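PDB 3H1T: type I site-specific restriction-modification system, R (Restriction) subunit from Vibrio vulnificus, which probably serves as the ATP-driven, DNA-translocating motor and restriction subunit of a type I restriction enzyme, this fragment including its two helicase-like domains. Local coordinates for residues T442-V447 with N520-R525; V474-S479 with I502-Q507. All coordinates share one frame; numbering follows the deposited sequence.

Contact 1: T442-V447 with N520-R525; sequences TIVFCV and NVVLAR
Asn520 turns its amide onto the hydroxyl of Thr442, ND2 giving a hydrogen bond to OG1 over 2.9 Å with the oxygen close to the amide plane. Thr442 holds OG1 beside its own backbone N (chi1 -56°), and the same oxygen also hydrogen-bonds to Ala440 O. This rotation sends CG2 the other way, onto Val522 CG2 at 3.5 Å, so that one threonine meets an amide with its polar branch and a valine with its methyl. The OD1 of Asn520 is taken by Asn553.

Strands 441-446 and 518-524 are parallel neighbours inside the sheet of the helicase C-terminal domain, with helices 422-436 and 449-462 on the face of Val444 and helix 530-537 on that of Phe445. Val444 and Val522 lie side by side and point the same way, Val444 CG2 resting 3.8 Å from Val522 CB. Beta-branched residues suit these extended backbones, and Leu429 touches both valines. Ala524 offers only a methyl on this face, and Met455 packs against it.

The other face carries Ile443, Phe445, Val521 and Leu523. Val522 O, which accepts the nearly straight bond from Phe445 N at 2.8 Å, also lies at the edge of the phenyl ring, near its plane. The ring comes obliquely to Val521 CG1, and Ile536 packs on both residues. Beyond the strand, Arg525 brings CD to 3.7 Å from Phe445 CB, and a bend at chi3 (-44°) places NE, 3.0 Å from Cys446 O. The guanidinium forms a salt bridge to Glu532 through NH1, and NH2 hydrogen-bonds to OE1 of the poorly ordered Gln507.

The chemistry is thus divided: apolar side chains fill the middle, while polar groups gather at both ends, where outside partners could steady the buried arginine's charge.

Contact 2: V474-S479 with I502-Q507; sequences VARVTS and ILTTSQ
Thr505 reaches across to Val477 with its hydroxyl, OG1 donating to the carbonyl O over 2.9 Å almost straight in line with the C=O bond. The torsion chi1 of -173° sets OG1 anti to its backbone N, and a side chain thereby takes over where the backbone ladder stops. Before it, Val477 N bonds to Thr504 O at 2.8 Å, and Ala475 uses its N for Ile502 O and its O for Thr504 N.

Around this ladder the side chains pack on two faces. Leu503 brings CD2 to Val477 CG2 at 3.8 Å and to Ala475 CB at 4.0 Å; the leucine's branched end spans both, meeting the alanine's lone methyl and crossing the valine. On the reverse face Val474 CG1 meets Ile502 CB at 3.8 Å. Thr504 turns OG1 between its backbone N and carbonyl carbon (chi1 64°), which brings it 3.4 Å from Arg476 CB; the hydroxyl bonds to Ala452 O. Arg476 passes Thr504 with its aliphatic part and leads its guanidinium away to a salt bridge with Glu481, Thr478 CG2 lying above one face of the group, displaced toward the rim.

Strands 474-476 and 502-505 form a beta-alpha-beta unit with helix 482-493, whose Leu489 touches both Val477 and Leu503 while His488 packs on Ala475. Helix 449-462 covers the face of Val474 and Arg476. Strand 474-476 is the outermost on this side of the sheet, and strand 502-505 lies between it and strand 441-446.

Both contacts belong to one sheet in the helicase C-terminal domain, their centres about 9 Å apart. Strands 474-476, 502-505, 441-446 and 518-524 lie next to one another in that order, all parallel. Along the chain contact 2 is nested within contact 1: strand 441-446 comes first, then the two strands of contact 2, then strand 518-524. Probable hydrogen bonds from Val444 N to Leu503 O and from Cys446 N to Thr505 O join the two pairs, while Ser506 packs near Arg525. Helix 449-462 packs on both contacts. Together they supply four neighbouring parallel strands of the RecA-like core expected of the second motor domain of a superfamily 2 helicase.

Contact 1: T442-V447 with N520-R525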
loop_
_atom_site.group_PDB
_atom_site.type_symbol
_atom_site.label_atom_id
_atom_site.label_comp_id
_atom_site.label_asym_id
_atom_site.label_seq_id
_atom_site.Cartn_x
_atom_site.Cartn_y
_atom_site.Cartn_z
ATOM N N THR A 442 -5.646 -14.972 15.030
ATOM C CA THR A 442 -6.238 -13.753 15.583
ATOM C C THR A 442 -5.288 -12.901 16.427
ATOM O O THR A 442 -4.423 -13.434 17.110
ATOM C CB THR A 442 -7.432 -14.135 16.482
ATOM O OG1 THR A 442 -8.366 -14.906 15.719
ATOM C CG2 THR A 442 -8.107 -12.903 17.048
ATOM N N ILE A 443 -5.474 -11.585 16.399
ATOM C CA ILE A 443 -4.654 -10.664 17.188
ATOM C C ILE A 443 -5.595 -9.797 18.011
ATOM O O ILE A 443 -6.515 -9.197 17.467
ATOM C CB ILE A 443 -3.783 -9.721 16.299
ATOM C CG1 ILE A 443 -2.825 -10.533 15.427
ATOM C CG2 ILE A 443 -2.931 -8.801 17.193
ATOM C CD1 ILE A 443 -2.046 -9.693 14.439
ATOM N N VAL A 444 -5.379 -9.715 19.317
ATOM C CA VAL A 444 -6.254 -8.906 20.162
ATOM C C VAL A 444 -5.505 -7.734 20.769
ATOM O O VAL A 444 -4.565 -7.914 21.535
ATOM C CB VAL A 444 -6.878 -9.761 21.308
ATOM C CG1 VAL A 444 -7.889 -8.927 22.121
ATOM C CG2 VAL A 444 -7.561 -10.971 20.729
ATOM N N PHE A 445 -5.932 -6.530 20.421
ATOM C CA PHE A 445 -5.286 -5.327 20.912
ATOM C C PHE A 445 -5.897 -4.836 22.216
ATOM O O PHE A 445 -7.000 -4.284 22.236
ATOM C CB PHE A 445 -5.358 -4.242 19.845
ATOM C CG PHE A 445 -4.512 -4.534 18.645
ATOM C CD1 PHE A 445 -3.165 -4.197 18.634
ATOM C CD2 PHE A 445 -5.043 -5.218 17.557
ATOM C CE1 PHE A 445 -2.351 -4.541 17.557
ATOM C CE2 PHE A 445 -4.236 -5.566 16.471
ATOM C CZ PHE A 445 -2.884 -5.224 16.474
ATOM N N CYS A 446 -5.155 -5.015 23.304
ATOM C CA CYS A 446 -5.621 -4.629 24.627
ATOM C C CYS A 446 -5.110 -3.269 25.094
ATOM O O CYS A 446 -4.276 -2.637 24.435
ATOM C CB CYS A 446 -5.233 -5.718 25.625
ATOM S SG CYS A 446 -5.749 -7.389 25.055
ATOM N N VAL A 447 -5.616 -2.826 26.240
ATOM C CA VAL A 447 -5.261 -1.537 26.833
ATOM C C VAL A 447 -3.791 -1.379 27.232
ATOM O O VAL A 447 -3.164 -0.388 26.884
ATOM C CB VAL A 447 -6.163 -1.257 28.048
ATOM C CG1 VAL A 447 -5.819 0.087 28.656
ATOM C CG2 VAL A 447 -7.626 -1.297 27.602
ATOM N N ASN A 520 -8.567 -12.563 11.954
ATOM C CA ASN A 520 -9.381 -11.781 12.893
ATOM C C ASN A 520 -8.554 -10.689 13.542
ATOM O O ASN A 520 -7.489 -10.950 14.076
ATOM C CB ASN A 520 -9.960 -12.638 14.036
ATOM C CG ASN A 520 -10.918 -13.709 13.564
ATOM O OD1 ASN A 520 -11.751 -13.485 12.686
ATOM N ND2 ASN A 520 -10.823 -14.882 14.179
ATOM N N VAL A 521 -9.052 -9.464 13.502
ATOM C CA VAL A 521 -8.372 -8.339 14.124
ATOM C C VAL A 521 -9.324 -7.872 15.220
ATOM O O VAL A 521 -10.426 -7.404 14.937
ATOM C CB VAL A 521 -8.105 -7.204 13.099
ATOM C CG1 VAL A 521 -7.684 -5.929 13.829
ATOM C CG2 VAL A 521 -6.990 -7.616 12.127
ATOM N N VAL A 522 -8.902 -7.998 16.473
ATOM C CA VAL A 522 -9.758 -7.651 17.602
ATOM C C VAL A 522 -9.408 -6.401 18.426
ATOM O O VAL A 522 -8.290 -6.255 18.920
ATOM C CB VAL A 522 -9.849 -8.865 18.556
ATOM C CG1 VAL A 522 -10.901 -8.625 19.616
ATOM C CG2 VAL A 522 -10.177 -10.127 17.750
ATOM N N LEU A 523 -10.389 -5.528 18.606
ATOM C CA LEU A 523 -10.207 -4.281 19.352
ATOM C C LEU A 523 -10.711 -4.306 20.805
ATOM O O LEU A 523 -11.913 -4.393 21.058
ATOM C CB LEU A 523 -10.912 -3.141 18.610
ATOM C CG LEU A 523 -10.416 -2.732 17.230
ATOM C CD1 LEU A 523 -11.302 -1.621 16.681
ATOM C CD2 LEU A 523 -8.987 -2.247 17.332
ATOM N N ALA A 524 -9.792 -4.214 21.756
ATOM C CA ALA A 524 -10.170 -4.212 23.166
ATOM C C ALA A 524 -9.397 -3.112 23.849
ATOM O O ALA A 524 -8.934 -3.264 24.970
ATOM C CB ALA A 524 -9.850 -5.549 23.810
ATOM N N ARG A 525 -9.276 -1.990 23.162
ATOM C CA ARG A 525 -8.526 -0.877 23.693
ATOM C C ARG A 525 -9.017 0.450 23.163
ATOM O O ARG A 525 -9.770 0.516 22.197
ATOM C CB ARG A 525 -7.059 -1.031 23.310
ATOM C CG ARG A 525 -6.818 -0.776 21.838
ATOM C CD ARG A 525 -5.378 -0.966 21.503
ATOM N NE ARG A 525 -4.546 -0.327 22.509
ATOM C CZ ARG A 525 -3.499 0.431 22.229
ATOM N NH1 ARG A 525 -3.160 0.643 20.966
ATOM N NH2 ARG A 525 -2.793 0.972 23.207
#

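Contact 2: V474-S479 with I502-Q507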
loop_
_atom_site.group_PDB
_atom_site.type_symbol
_atom_site.label_atom_id
_atom_site.label_comp_id
_atom_site.label_asym_id
_atom_site.label_seq_id
_atom_site.Cartn_x
_atom_site.Cartn_y
_atom_site.Cartn_z
ATOM N N VAL A 474 -2.819 -19.574 22.796
ATOM C CA VAL A 474 -2.898 -18.134 22.969
ATOM C C VAL A 474 -1.532 -17.745 23.479
ATOM O O VAL A 474 -0.894 -18.502 24.208
ATOM C CB VAL A 474 -3.887 -17.674 24.042
ATOM C CG1 VAL A 474 -4.080 -16.170 23.896
ATOM C CG2 VAL A 474 -5.206 -18.409 23.933
ATOM N N ALA A 475 -1.067 -16.570 23.093
ATOM C CA ALA A 475 0.225 -16.131 23.550
ATOM C C ALA A 475 0.219 -14.625 23.570
ATOM O O ALA A 475 -0.453 -13.977 22.768
ATOM C CB ALA A 475 1.319 -16.649 22.624
ATOM N N ARG A 476 0.959 -14.071 24.513
ATOM C CA ARG A 476 1.070 -12.640 24.638
ATOM C C ARG A 476 2.393 -12.163 24.039
ATOM O O ARG A 476 3.451 -12.734 24.308
ATOM C CB ARG A 476 0.990 -12.237 26.106
ATOM C CG ARG A 476 1.402 -10.797 26.340
ATOM C CD ARG A 476 1.064 -10.321 27.736
ATOM N NE ARG A 476 2.096 -10.689 28.694
ATOM C CZ ARG A 476 2.608 -9.852 29.588
ATOM N NH1 ARG A 476 2.191 -8.593 29.661
ATOM N NH2 ARG A 476 3.564 -10.268 30.394
ATOM N N VAL A 477 2.317 -11.139 23.193
ATOM C CA VAL A 477 3.504 -10.550 22.585
ATOM C C VAL A 477 3.550 -9.101 23.049
ATOM O O VAL A 477 2.824 -8.236 22.542
ATOM C CB VAL A 477 3.458 -10.591 21.040
ATOM C CG1 VAL A 477 4.551 -9.698 20.479
ATOM C CG2 VAL A 477 3.643 -12.024 20.537
ATOM N N THR A 478 4.408 -8.850 24.024
ATOM C CA THR A 478 4.543 -7.527 24.590
ATOM C C THR A 478 6.007 -7.287 24.892
ATOM O O THR A 478 6.817 -8.207 24.779
ATOM C CB THR A 478 3.723 -7.423 25.896
ATOM O OG1 THR A 478 4.117 -6.259 26.609
ATOM C CG2 THR A 478 3.967 -8.611 26.785
ATOM N N SER A 479 6.350 -6.060 25.270
ATOM C CA SER A 479 7.743 -5.742 25.574
ATOM C C SER A 479 8.246 -6.571 26.751
ATOM O O SER A 479 9.395 -7.005 26.769
ATOM C CB SER A 479 7.886 -4.258 25.907
ATOM O OG SER A 479 7.111 -3.462 25.021
ATOM N N ILE A 502 -4.010 -17.177 18.704
ATOM C CA ILE A 502 -4.324 -15.860 19.230
ATOM C C ILE A 502 -3.136 -15.187 19.883
ATOM O O ILE A 502 -2.501 -15.769 20.756
ATOM C CB ILE A 502 -5.370 -15.906 20.369
ATOM C CG1 ILE A 502 -6.408 -17.005 20.121
ATOM C CG2 ILE A 502 -5.996 -14.534 20.519
ATOM C CD1 ILE A 502 -7.277 -16.743 18.987
ATOM N N LEU A 503 -2.841 -13.961 19.481
ATOM C CA LEU A 503 -1.767 -13.207 20.102
ATOM C C LEU A 503 -2.432 -12.005 20.768
ATOM O O LEU A 503 -3.324 -11.386 20.185
ATOM C CB LEU A 503 -0.758 -12.681 19.072
ATOM C CG LEU A 503 0.218 -13.573 18.292
ATOM C CD1 LEU A 503 1.162 -12.673 17.481
ATOM C CD2 LEU A 503 1.015 -14.430 19.253
ATOM N N THR A 504 -2.035 -11.690 21.992
ATOM C CA THR A 504 -2.586 -10.527 22.662
ATOM C C THR A 504 -1.406 -9.567 22.764
ATOM O O THR A 504 -0.251 -9.993 22.901
ATOM C CB THR A 504 -3.114 -10.853 24.068
ATOM O OG1 THR A 504 -2.031 -11.275 24.898
ATOM C CG2 THR A 504 -4.139 -11.965 23.999
ATOM N N THR A 505 -1.694 -8.281 22.673
ATOM C CA THR A 505 -0.665 -7.273 22.752
ATOM C C THR A 505 -1.371 -5.982 23.152
ATOM O O THR A 505 -2.564 -5.984 23.442
ATOM C CB THR A 505 -0.017 -7.089 21.368
ATOM O OG1 THR A 505 1.101 -6.210 21.468
ATOM C CG2 THR A 505 -1.030 -6.506 20.407
ATOM N N SER A 506 -0.626 -4.893 23.198
ATOM C CA SER A 506 -1.219 -3.613 23.520
ATOM C C SER A 506 -0.805 -2.626 22.418
ATOM O O SER A 506 -1.642 -2.190 21.604
ATOM C CB SER A 506 -0.759 -3.140 24.906
ATOM O OG SER A 506 0.612 -3.419 25.121
ATOM N N GLN A 507 0.492 -2.326 22.364
ATOM C CA GLN A 507 1.038 -1.393 21.388
ATOM C C GLN A 507 2.004 -2.025 20.370
ATOM O O GLN A 507 1.859 -1.812 19.167
ATOM C CB GLN A 507 1.743 -0.253 22.121
ATOM C CG GLN A 507 1.970 0.971 21.257
ATOM C CD GLN A 507 0.668 1.680 20.892
ATOM O OE1 GLN A 507 -0.276 1.708 21.683
ATOM N NE2 GLN A 507 0.620 2.271 19.697
#